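Long-range contacts in PUM-HD domain-containing protein (Caenorhabditis elegans, PDB 7CGF), which binds RNA through its Pumilio-homology domain and probably recognises elements in the 3' untranslated regions of messenger RNAs: residues E62-F67 with E95-A100; F91-E96 with L127-E132; D245-V250 with A278-S283. The protein carries 2 engineered substitutions. All coordinates share one frame; numbering follows the deposited sequence.

Contact 1: E62-F67 with E95-A100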
loop_
_atom_site.group_PDB
_atom_site.type_symbol
_atom_site.label_atom_id
_atom_site.label_comp_id
_atom_site.label_asym_id
_atom_site.label_seq_id
_atom_site.Cartn_x
_atom_site.Cartn_y
_atom_site.Cartn_z
ATOM N N GLU A 62 24.540 13.248 26.387
ATOM C CA GLU A 62 23.307 14.010 26.560
ATOM C C GLU A 62 22.119 13.213 26.052
ATOM O O GLU A 62 21.083 13.120 26.720
ATOM C CB GLU A 62 23.388 15.351 25.832
ATOM C CG GLU A 62 24.169 16.439 26.567
ATOM C CD GLU A 62 23.471 16.910 27.830
ATOM O OE1 GLU A 62 22.275 17.270 27.747
ATOM O OE2 GLU A 62 24.124 16.930 28.902
ATOM N N LYS A 63 22.257 12.624 24.863
ATOM C CA LYS A 63 21.153 11.846 24.303
ATOM C C LYS A 63 20.862 10.614 25.153
ATOM O O LYS A 63 19.693 10.280 25.396
ATOM C CB LYS A 63 21.470 11.473 22.852
ATOM C CG LYS A 63 21.553 12.716 21.956
ATOM C CD LYS A 63 21.702 12.395 20.465
ATOM C CE LYS A 63 23.152 12.235 20.064
ATOM N NZ LYS A 63 23.319 12.270 18.583
ATOM N N ASP A 64 21.909 9.935 25.636
ATOM C CA ASP A 64 21.706 8.772 26.492
ATOM C C ASP A 64 20.998 9.142 27.791
ATOM O O ASP A 64 20.357 8.282 28.404
ATOM C CB ASP A 64 23.033 8.096 26.844
ATOM C CG ASP A 64 23.792 7.576 25.635
ATOM O OD1 ASP A 64 23.209 7.460 24.541
ATOM O OD2 ASP A 64 24.997 7.282 25.793
ATOM N N SER A 65 21.113 10.405 28.226
ATOM C CA SER A 65 20.690 10.790 29.576
ATOM C C SER A 65 19.183 10.692 29.767
ATOM O O SER A 65 18.719 10.538 30.905
ATOM C CB SER A 65 21.151 12.215 29.907
ATOM O OG SER A 65 20.353 13.223 29.274
ATOM N N ILE A 66 18.396 10.831 28.697
ATOM C CA ILE A 66 16.953 10.656 28.831
ATOM C C ILE A 66 16.506 9.253 28.467
ATOM O O ILE A 66 15.319 8.943 28.612
ATOM C CB ILE A 66 16.143 11.672 27.997
ATOM C CG1 ILE A 66 16.470 11.537 26.505
ATOM C CG2 ILE A 66 16.323 13.101 28.514
ATOM C CD1 ILE A 66 15.442 12.212 25.626
ATOM N N PHE A 67 17.418 8.380 28.040
ATOM C CA PHE A 67 16.970 7.092 27.516
ATOM C C PHE A 67 16.404 6.200 28.613
ATOM O O PHE A 67 15.422 5.494 28.383
ATOM C CB PHE A 67 18.095 6.382 26.769
ATOM C CG PHE A 67 17.662 5.086 26.139
ATOM C CD1 PHE A 67 16.812 5.083 25.032
ATOM C CD2 PHE A 67 18.095 3.871 26.647
ATOM C CE1 PHE A 67 16.404 3.896 24.455
ATOM C CE2 PHE A 67 17.689 2.679 26.067
ATOM C CZ PHE A 67 16.842 2.694 24.970
ATOM N N GLU A 95 21.093 5.863 16.586
ATOM C CA GLU A 95 20.724 5.381 17.908
ATOM C C GLU A 95 20.737 3.858 17.998
ATOM O O GLU A 95 20.142 3.292 18.925
ATOM C CB GLU A 95 19.355 5.945 18.313
ATOM C CG GLU A 95 19.354 7.452 18.556
ATOM C CD GLU A 95 20.130 7.846 19.811
ATOM O OE1 GLU A 95 20.367 6.977 20.668
ATOM O OE2 GLU A 95 20.495 9.024 19.942
ATOM N N GLU A 96 21.450 3.185 17.083
ATOM C CA GLU A 96 21.640 1.732 17.098
ATOM C C GLU A 96 21.896 1.140 18.472
ATOM O O GLU A 96 21.369 0.072 18.799
ATOM C CB GLU A 96 22.821 1.309 16.210
ATOM C CG GLU A 96 22.554 1.213 14.736
ATOM C CD GLU A 96 22.547 2.567 14.051
ATOM O OE1 GLU A 96 22.394 2.607 12.803
ATOM O OE2 GLU A 96 22.706 3.588 14.758
ATOM N N ARG A 97 22.743 1.805 19.268
ATOM C CA ARG A 97 23.137 1.265 20.562
ATOM C C ARG A 97 21.947 1.057 21.487
ATOM O O ARG A 97 22.059 0.316 22.467
ATOM C CB ARG A 97 24.153 2.199 21.222
ATOM C CG ARG A 97 23.596 3.581 21.533
ATOM C CD ARG A 97 24.720 4.576 21.832
ATOM N NE ARG A 97 24.205 5.883 22.234
ATOM C CZ ARG A 97 23.776 6.812 21.388
ATOM N NH1 ARG A 97 23.798 6.586 20.079
ATOM N NH2 ARG A 97 23.326 7.972 21.847
ATOM N N HIS A 98 20.815 1.698 21.192
ATOM C CA HIS A 98 19.628 1.646 22.030
ATOM C C HIS A 98 18.524 0.759 21.473
ATOM O O HIS A 98 17.538 0.523 22.180
ATOM C CB HIS A 98 19.075 3.056 22.216
ATOM C CG HIS A 98 19.944 3.922 23.065
ATOM N ND1 HIS A 98 20.235 5.231 22.742
ATOM C CD2 HIS A 98 20.578 3.667 24.231
ATOM C CE1 HIS A 98 21.013 5.744 23.676
ATOM N NE2 HIS A 98 21.240 4.815 24.588
ATOM N N TRP A 99 18.676 0.249 20.250
ATOM C CA TRP A 99 17.576 -0.451 19.585
ATOM C C TRP A 99 17.124 -1.672 20.376
ATOM O O TRP A 99 15.921 -1.887 20.572
ATOM C CB TRP A 99 17.997 -0.878 18.186
ATOM C CG TRP A 99 18.131 0.208 17.186
ATOM C CD1 TRP A 99 17.800 1.529 17.325
ATOM C CD2 TRP A 99 18.645 0.058 15.870
ATOM N NE1 TRP A 99 18.074 2.207 16.161
ATOM C CE2 TRP A 99 18.588 1.326 15.249
ATOM C CE3 TRP A 99 19.154 -1.030 15.151
ATOM C CZ2 TRP A 99 19.023 1.537 13.942
ATOM C CZ3 TRP A 99 19.579 -0.823 13.859
ATOM C CH2 TRP A 99 19.505 0.453 13.260
ATOM N N ALA A 100 18.073 -2.506 20.816
ATOM C CA ALA A 100 17.687 -3.747 21.480
ATOM C C ALA A 100 16.987 -3.475 22.808
ATOM O O ALA A 100 15.970 -4.106 23.116
ATOM C CB ALA A 100 18.907 -4.646 21.677
HETATM O O HOH W 1 22.032 9.976 17.478
#

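Contact 2: F91-E96 with L127-E132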
loop_
_atom_site.group_PDB
_atom_site.type_symbol
_atom_site.label_atom_id
_atom_site.label_comp_id
_atom_site.label_asym_id
_atom_site.label_seq_id
_atom_site.Cartn_x
_atom_site.Cartn_y
_atom_site.Cartn_z
ATOM N N PHE A 91 14.754 4.907 17.624
ATOM C CA PHE A 91 14.863 3.868 16.612
ATOM C C PHE A 91 15.535 4.372 15.343
ATOM O O PHE A 91 15.632 3.627 14.363
ATOM C CB PHE A 91 13.474 3.294 16.268
ATOM C CG PHE A 91 12.979 2.273 17.248
ATOM C CD1 PHE A 91 13.739 1.154 17.545
ATOM C CD2 PHE A 91 11.736 2.412 17.853
ATOM C CE1 PHE A 91 13.283 0.201 18.435
ATOM C CE2 PHE A 91 11.263 1.455 18.740
ATOM C CZ PHE A 91 12.053 0.348 19.040
ATOM N N GLU A 92 16.005 5.613 15.337
ATOM C CA GLU A 92 16.631 6.171 14.150
ATOM C C GLU A 92 18.037 5.603 13.964
ATOM O O GLU A 92 18.667 5.104 14.903
ATOM C CB GLU A 92 16.720 7.696 14.231
ATOM C CG GLU A 92 15.389 8.445 14.334
ATOM C CD GLU A 92 14.540 8.377 13.065
ATOM O OE1 GLU A 92 15.084 8.109 11.964
ATOM O OE2 GLU A 92 13.313 8.607 13.179
ATOM N N TYR A 93 18.534 5.682 12.729
ATOM C CA TYR A 93 19.961 5.463 12.526
ATOM C C TYR A 93 20.733 6.472 13.365
ATOM O O TYR A 93 20.361 7.646 13.456
ATOM C CB TYR A 93 20.345 5.624 11.047
ATOM C CG TYR A 93 19.635 4.721 10.058
ATOM C CD1 TYR A 93 19.439 3.370 10.320
ATOM C CD2 TYR A 93 19.168 5.231 8.847
ATOM C CE1 TYR A 93 18.788 2.546 9.401
ATOM C CE2 TYR A 93 18.521 4.415 7.919
ATOM C CZ TYR A 93 18.334 3.081 8.202
ATOM O OH TYR A 93 17.690 2.289 7.278
ATOM N N GLY A 94 21.820 6.027 13.974
ATOM C CA GLY A 94 22.544 6.849 14.906
ATOM C C GLY A 94 22.215 6.546 16.347
ATOM O O GLY A 94 22.982 6.922 17.241
ATOM N N GLU A 95 21.093 5.863 16.586
ATOM C CA GLU A 95 20.724 5.381 17.908
ATOM C C GLU A 95 20.737 3.858 17.998
ATOM O O GLU A 95 20.142 3.292 18.925
ATOM C CB GLU A 95 19.355 5.945 18.313
ATOM C CG GLU A 95 19.354 7.452 18.556
ATOM C CD GLU A 95 20.130 7.846 19.811
ATOM O OE1 GLU A 95 20.367 6.977 20.668
ATOM O OE2 GLU A 95 20.495 9.024 19.942
ATOM N N GLU A 96 21.450 3.185 17.083
ATOM C CA GLU A 96 21.640 1.732 17.098
ATOM C C GLU A 96 21.896 1.140 18.472
ATOM O O GLU A 96 21.369 0.072 18.799
ATOM C CB GLU A 96 22.821 1.309 16.210
ATOM C CG GLU A 96 22.554 1.213 14.736
ATOM C CD GLU A 96 22.547 2.567 14.051
ATOM O OE1 GLU A 96 22.394 2.607 12.803
ATOM O OE2 GLU A 96 22.706 3.588 14.758
ATOM N N LEU A 127 10.480 -1.170 12.456
ATOM C CA LEU A 127 10.697 -2.104 11.353
ATOM C C LEU A 127 11.452 -1.455 10.199
ATOM O O LEU A 127 12.191 -2.135 9.471
ATOM C CB LEU A 127 9.358 -2.659 10.860
ATOM C CG LEU A 127 8.635 -3.567 11.839
ATOM C CD1 LEU A 127 7.234 -3.884 11.310
ATOM C CD2 LEU A 127 9.428 -4.864 12.094
ATOM N N GLU A 128 11.253 -0.155 9.992
ATOM C CA GLU A 128 11.940 0.558 8.926
ATOM C C GLU A 128 13.443 0.621 9.148
ATOM O O GLU A 128 14.209 0.654 8.177
ATOM C CB GLU A 128 11.374 1.973 8.827
ATOM C CG GLU A 128 12.122 2.929 7.924
ATOM C CD GLU A 128 11.971 2.606 6.457
ATOM O OE1 GLU A 128 11.021 1.862 6.097
ATOM O OE2 GLU A 128 12.802 3.113 5.667
ATOM N N LYS A 129 13.886 0.630 10.399
ATOM C CA LYS A 129 15.272 0.983 10.715
ATOM C C LYS A 129 16.119 -0.159 11.261
ATOM O O LYS A 129 17.315 -0.236 10.941
ATOM C CB LYS A 129 15.301 2.132 11.724
ATOM C CG LYS A 129 14.617 3.424 11.241
ATOM C CD LYS A 129 15.388 4.090 10.125
ATOM C CE LYS A 129 14.765 5.436 9.757
ATOM N NZ LYS A 129 15.528 6.154 8.699
ATOM N N ILE A 130 15.556 -1.042 12.080
ATOM C CA ILE A 130 16.383 -1.921 12.901
ATOM C C ILE A 130 16.847 -3.161 12.149
ATOM O O ILE A 130 16.331 -3.507 11.077
ATOM C CB ILE A 130 15.655 -2.323 14.196
ATOM C CG1 ILE A 130 14.484 -3.277 13.901
ATOM C CG2 ILE A 130 15.228 -1.080 14.971
ATOM C CD1 ILE A 130 13.534 -3.497 15.089
ATOM N N ASN A 131 17.832 -3.844 12.725
ATOM C CA ASN A 131 18.429 -5.009 12.087
ATOM C C ASN A 131 17.476 -6.208 12.113
ATOM O O ASN A 131 16.502 -6.258 12.867
ATOM C CB ASN A 131 19.747 -5.358 12.779
ATOM C CG ASN A 131 19.596 -5.463 14.274
ATOM O OD1 ASN A 131 19.031 -6.427 14.787
ATOM N ND2 ASN A 131 20.076 -4.456 14.985
ATOM N N GLU A 132 17.794 -7.200 11.280
ATOM C CA GLU A 132 16.860 -8.301 11.055
ATOM C C GLU A 132 16.512 -9.099 12.311
ATOM O O GLU A 132 15.323 -9.416 12.486
ATOM C CB GLU A 132 17.423 -9.210 9.960
ATOM C CG GLU A 132 16.471 -10.283 9.506
ATOM C CD GLU A 132 17.079 -11.098 8.401
ATOM O OE1 GLU A 132 17.847 -12.042 8.711
ATOM O OE2 GLU A 132 16.824 -10.758 7.233
HETATM O O HOH W 2 17.106 7.380 10.776
HETATM O O HOH W 3 15.310 4.553 6.496
#

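Contact 3: D245-V250 with A278-S283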
loop_
_atom_site.group_PDB
_atom_site.type_symbol
_atom_site.label_atom_id
_atom_site.label_comp_id
_atom_site.label_asym_id
_atom_site.label_seq_id
_atom_site.Cartn_x
_atom_site.Cartn_y
_atom_site.Cartn_z
ATOM N N ASP A 245 0.009 -16.254 -15.593
ATOM C CA ASP A 245 -1.030 -15.478 -14.921
ATOM C C ASP A 245 -1.599 -14.418 -15.849
ATOM O O ASP A 245 -2.823 -14.251 -15.931
ATOM C CB ASP A 245 -0.485 -14.802 -13.664
ATOM C CG ASP A 245 -0.109 -15.789 -12.584
ATOM O OD1 ASP A 245 -0.786 -16.840 -12.454
ATOM O OD2 ASP A 245 0.856 -15.475 -11.860
ATOM N N ARG A 246 -0.726 -13.697 -16.562
ATOM C CA ARG A 246 -1.219 -12.683 -17.489
ATOM C C ARG A 246 -1.978 -13.319 -18.643
ATOM O O ARG A 246 -3.013 -12.796 -19.067
ATOM C CB ARG A 246 -0.073 -11.812 -18.004
ATOM C CG ARG A 246 0.318 -10.688 -17.064
ATOM C CD ARG A 246 1.442 -9.836 -17.613
ATOM N NE ARG A 246 2.670 -10.607 -17.799
ATOM C CZ ARG A 246 3.485 -10.920 -16.801
ATOM N NH1 ARG A 246 3.191 -10.526 -15.566
ATOM N NH2 ARG A 246 4.587 -11.628 -17.030
ATOM N N MET A 247 -1.502 -14.466 -19.150
ATOM C CA MET A 247 -2.241 -15.141 -20.212
ATOM C C MET A 247 -3.632 -15.549 -19.739
ATOM O O MET A 247 -4.624 -15.340 -20.448
ATOM C CB MET A 247 -1.448 -16.352 -20.726
ATOM C CG MET A 247 -2.220 -17.259 -21.680
ATOM S SD MET A 247 -2.760 -16.362 -23.150
ATOM C CE MET A 247 -1.309 -15.503 -23.542
ATOM N N VAL A 248 -3.736 -16.105 -18.529
ATOM C CA VAL A 248 -5.047 -16.513 -18.046
ATOM C C VAL A 248 -5.952 -15.293 -17.914
ATOM O O VAL A 248 -7.131 -15.330 -18.299
ATOM C CB VAL A 248 -4.907 -17.283 -16.718
ATOM C CG1 VAL A 248 -6.258 -17.460 -16.063
ATOM C CG2 VAL A 248 -4.277 -18.645 -16.975
ATOM N N ILE A 249 -5.406 -14.188 -17.394
ATOM C CA ILE A 249 -6.217 -12.988 -17.178
ATOM C C ILE A 249 -6.640 -12.389 -18.511
ATOM O O ILE A 249 -7.815 -12.075 -18.723
ATOM C CB ILE A 249 -5.461 -11.971 -16.307
ATOM C CG1 ILE A 249 -5.400 -12.476 -14.859
ATOM C CG2 ILE A 249 -6.151 -10.610 -16.341
ATOM C CD1 ILE A 249 -4.485 -11.652 -13.976
ATOM N N VAL A 250 -5.696 -12.275 -19.452
ATOM C CA VAL A 250 -6.015 -11.657 -20.738
ATOM C C VAL A 250 -6.989 -12.519 -21.517
ATOM O O VAL A 250 -7.861 -12.000 -22.226
ATOM C CB VAL A 250 -4.721 -11.394 -21.529
ATOM C CG1 VAL A 250 -5.029 -11.047 -22.988
ATOM C CG2 VAL A 250 -3.919 -10.295 -20.847
ATOM N N ALA A 278 2.104 -7.853 -23.335
ATOM C CA ALA A 278 2.900 -7.950 -24.545
ATOM C C ALA A 278 2.007 -7.821 -25.771
ATOM O O ALA A 278 0.776 -7.875 -25.692
ATOM C CB ALA A 278 3.656 -9.274 -24.587
ATOM N N VAL A 279 2.649 -7.680 -26.933
ATOM C CA VAL A 279 1.891 -7.471 -28.161
ATOM C C VAL A 279 0.883 -8.594 -28.379
ATOM O O VAL A 279 -0.238 -8.350 -28.837
ATOM C CB VAL A 279 2.844 -7.315 -29.360
ATOM C CG1 VAL A 279 2.052 -7.172 -30.660
ATOM C CG2 VAL A 279 3.763 -6.126 -29.144
ATOM N N TYR A 280 1.240 -9.840 -28.040
ATOM C CA TYR A 280 0.299 -10.915 -28.335
ATOM C C TYR A 280 -0.931 -10.864 -27.431
ATOM O O TYR A 280 -1.998 -11.359 -27.827
ATOM C CB TYR A 280 0.987 -12.286 -28.271
ATOM C CG TYR A 280 1.255 -12.888 -26.901
ATOM C CD1 TYR A 280 1.940 -12.189 -25.919
ATOM C CD2 TYR A 280 0.838 -14.177 -26.613
ATOM C CE1 TYR A 280 2.194 -12.762 -24.672
ATOM C CE2 TYR A 280 1.101 -14.754 -25.392
ATOM C CZ TYR A 280 1.759 -14.042 -24.420
ATOM O OH TYR A 280 2.003 -14.622 -23.181
ATOM N N HIS A 281 -0.819 -10.223 -26.266
ATOM C CA HIS A 281 -1.983 -10.015 -25.403
ATOM C C HIS A 281 -2.856 -8.881 -25.916
ATOM O O HIS A 281 -4.094 -8.983 -25.908
ATOM C CB HIS A 281 -1.536 -9.694 -23.986
ATOM C CG HIS A 281 -0.979 -10.864 -23.254
ATOM N ND1 HIS A 281 -0.018 -10.736 -22.276
ATOM C CD2 HIS A 281 -1.252 -12.185 -23.347
ATOM C CE1 HIS A 281 0.277 -11.929 -21.797
ATOM N NE2 HIS A 281 -0.460 -12.823 -22.423
ATOM N N LYS A 282 -2.218 -7.788 -26.341
ATOM C CA LYS A 282 -2.948 -6.701 -26.981
ATOM C C LYS A 282 -3.697 -7.198 -28.208
ATOM O O LYS A 282 -4.834 -6.786 -28.460
ATOM C CB LYS A 282 -1.981 -5.577 -27.357
ATOM C CG LYS A 282 -1.344 -4.858 -26.178
ATOM C CD LYS A 282 -0.152 -4.030 -26.637
ATOM C CE LYS A 282 0.490 -3.312 -25.481
ATOM N NZ LYS A 282 1.601 -2.416 -25.921
ATOM N N SER A 283 -3.084 -8.109 -28.970
ATOM C CA SER A 283 -3.748 -8.685 -30.137
ATOM C C SER A 283 -5.035 -9.416 -29.755
ATOM O O SER A 283 -6.029 -9.359 -30.487
ATOM C CB SER A 283 -2.767 -9.623 -30.862
ATOM O OG SER A 283 -3.388 -10.399 -31.870
#

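Contact 1: E62-F67 with E95-A100
D64 OD1 is gripped by two nitrogens of R97. The guanidinium comes side-on and gives both N-H groups to this one oxygen. NH2 of R97 lies 2.7 Å from D64 OD1, and NE of R97 lies 3.0 Å from it. Both bonds are somewhat bent, and the oxygen sits nearly in the guanidinium plane. NE takes the syn lone pair of OD1, while NH2 meets the same side from somewhat out of the carboxylate plane. The two flat groups are turned 53° against each other. R97 stays extended from CG to NE, which carries its charged end across to helix 60-65.

H98 lies under the chain of R97, and D64 OD1 meets the ring at its edge, beside CE1. R97 CG sits over the centre of one face of the H98 ring, and the F67 ring covers the opposite face. The F67 and H98 rings stack face to face, with centroids 3.9 Å apart and planes at 20°. CG of F67 is anti to the backbone N (chi1 -177°), which sets the root of the ring against H98. H98 CB also packs over the F67 ring as a CH-pi contact. At the edge of the imidazole, H98 ND1 donates to E95 OE1 at 2.7 Å, which probably fixes the rotation of the ring. E95 OE1 also lies over one face of the guanidinium, where only charge attracts the two. The other oxygen, E95 OE2, lies 3.6 Å from K63 CD. A water bridges E95 OE2 and K63 NZ. F90 meets both stacked rings from outside the two segments.

D64, R97 and E95 thus form a salt-bridge network beside the phenylalanine-histidine stack. The arrangement joins neighbouring predicted Pumilio repeats, as in the stacked helical repeats of a PUF domain.

Contact 2: F91-E96 with L127-E132
K129 lays its aliphatic chain across the ring of Y93. The two side chains cross at about a right angle. CD of K129 sits over the centre of one ring face, 3.7 Å from the centroid of the Y93 ring, in a CH-pi contact. The lysine chain bends at chi2 (-69°), which brings CD over the Y93 ring, and it is extended from there to NZ. NZ then lies 3.5 Å from CE2 of Y93. At the root of the chain, K129 CB packs 3.1 Å from the carbonyl O of F91.

The E92 chain also bends at chi2, which turns CD back. Its OE1 lies 3.5 Å from K129 CE. The salt bridge from E92 OE1 to K129 NZ is long, at 3.8 Å. A water closes the gap, taking a bond from NZ and giving one to E92 OE1, and it also accepts from Y93 N. A second water links K129 NZ to E128 OE2. The stronger partners of the two acids lie outside: E92 OE2 pairs with K125 and E128 OE1 with K161.

The contact sets a type II turn, E92 to E95, against the end of helix 119-129, so that the loop of one predicted Pumilio repeat meets the next repeat. An alanine in place of K129 would probably uncover the Y93 ring face and leave E92 OE1 and both waters without their ammonium partner.

Deeper in, F91 and I130 lie side by side and point the same way. CD1 of F91 touches I130 CG2 at 3.7 Å. F91 also packs on V122 and A126 of helix 119-129.

Contact 3: D245-V250 with A278-S283
Helices of neighbouring predicted Pumilio repeats pack side by side here, with H281 as the side chain that reaches between them. The short segments 245-250 and 279-283 run nearly parallel, at 12°, and their axes come within 10.5 Å. H281 CG is anti to the carbonyl carbon (chi1 -72°), beside the backbone N, and the imidazole points into the interface.

V250 packs over one face of this ring. Its CG2 lies 4.1 Å from the centroid of the H281 ring as a CH-pi contact. The two side chains cross at about a right angle. V250 CG1 packs on the carbonyl O of H281 at 3.7 Å. The opposite face is taken by Y280, whose CE1 stands over the ring centre. The imidazole is thus sandwiched between V250, toward the rim of one face, and Y280 over the other.

R246 adds its CB, 3.8 Å from H281 CE1. M247 lies at the ring edge, its SD 5.2 Å from the centroid of the H281 ring, though the position of the methionine end is doubtful. ND1 of H281 is buried without a hydrogen-bonding partner. Y280 OH bonds to E243, which also forms a salt bridge with R246 NH2, so one acid ties the two segments together from outside. V250 also touches C273 of helix 266-276.

Such side-by-side packing of near-parallel helices from successive repeats is typical of the PUF superhelix.

How the contacts relate
From the N terminus, contact 1 opens on helix 60-65 and closes at 95-100, bringing the first two predicted Pumilio repeats together. Contact 2 starts at 91-96, before contact 1 has closed. The two overlap along the chain and share E95 and E96; contact 2 binds the second predicted repeat to the third. They also touch in space, chiefly through W99, which packs against K129 and I130 and whose NE1 probably bonds to E92 O. Contact 3 follows in series and joins the predicted repeats 216-251 and 252-287. Its centre is about 54 Å from that of contact 1 and about 43 Å from that of contact 2, across the chain's centre. Each contact closes a loop of roughly one repeat.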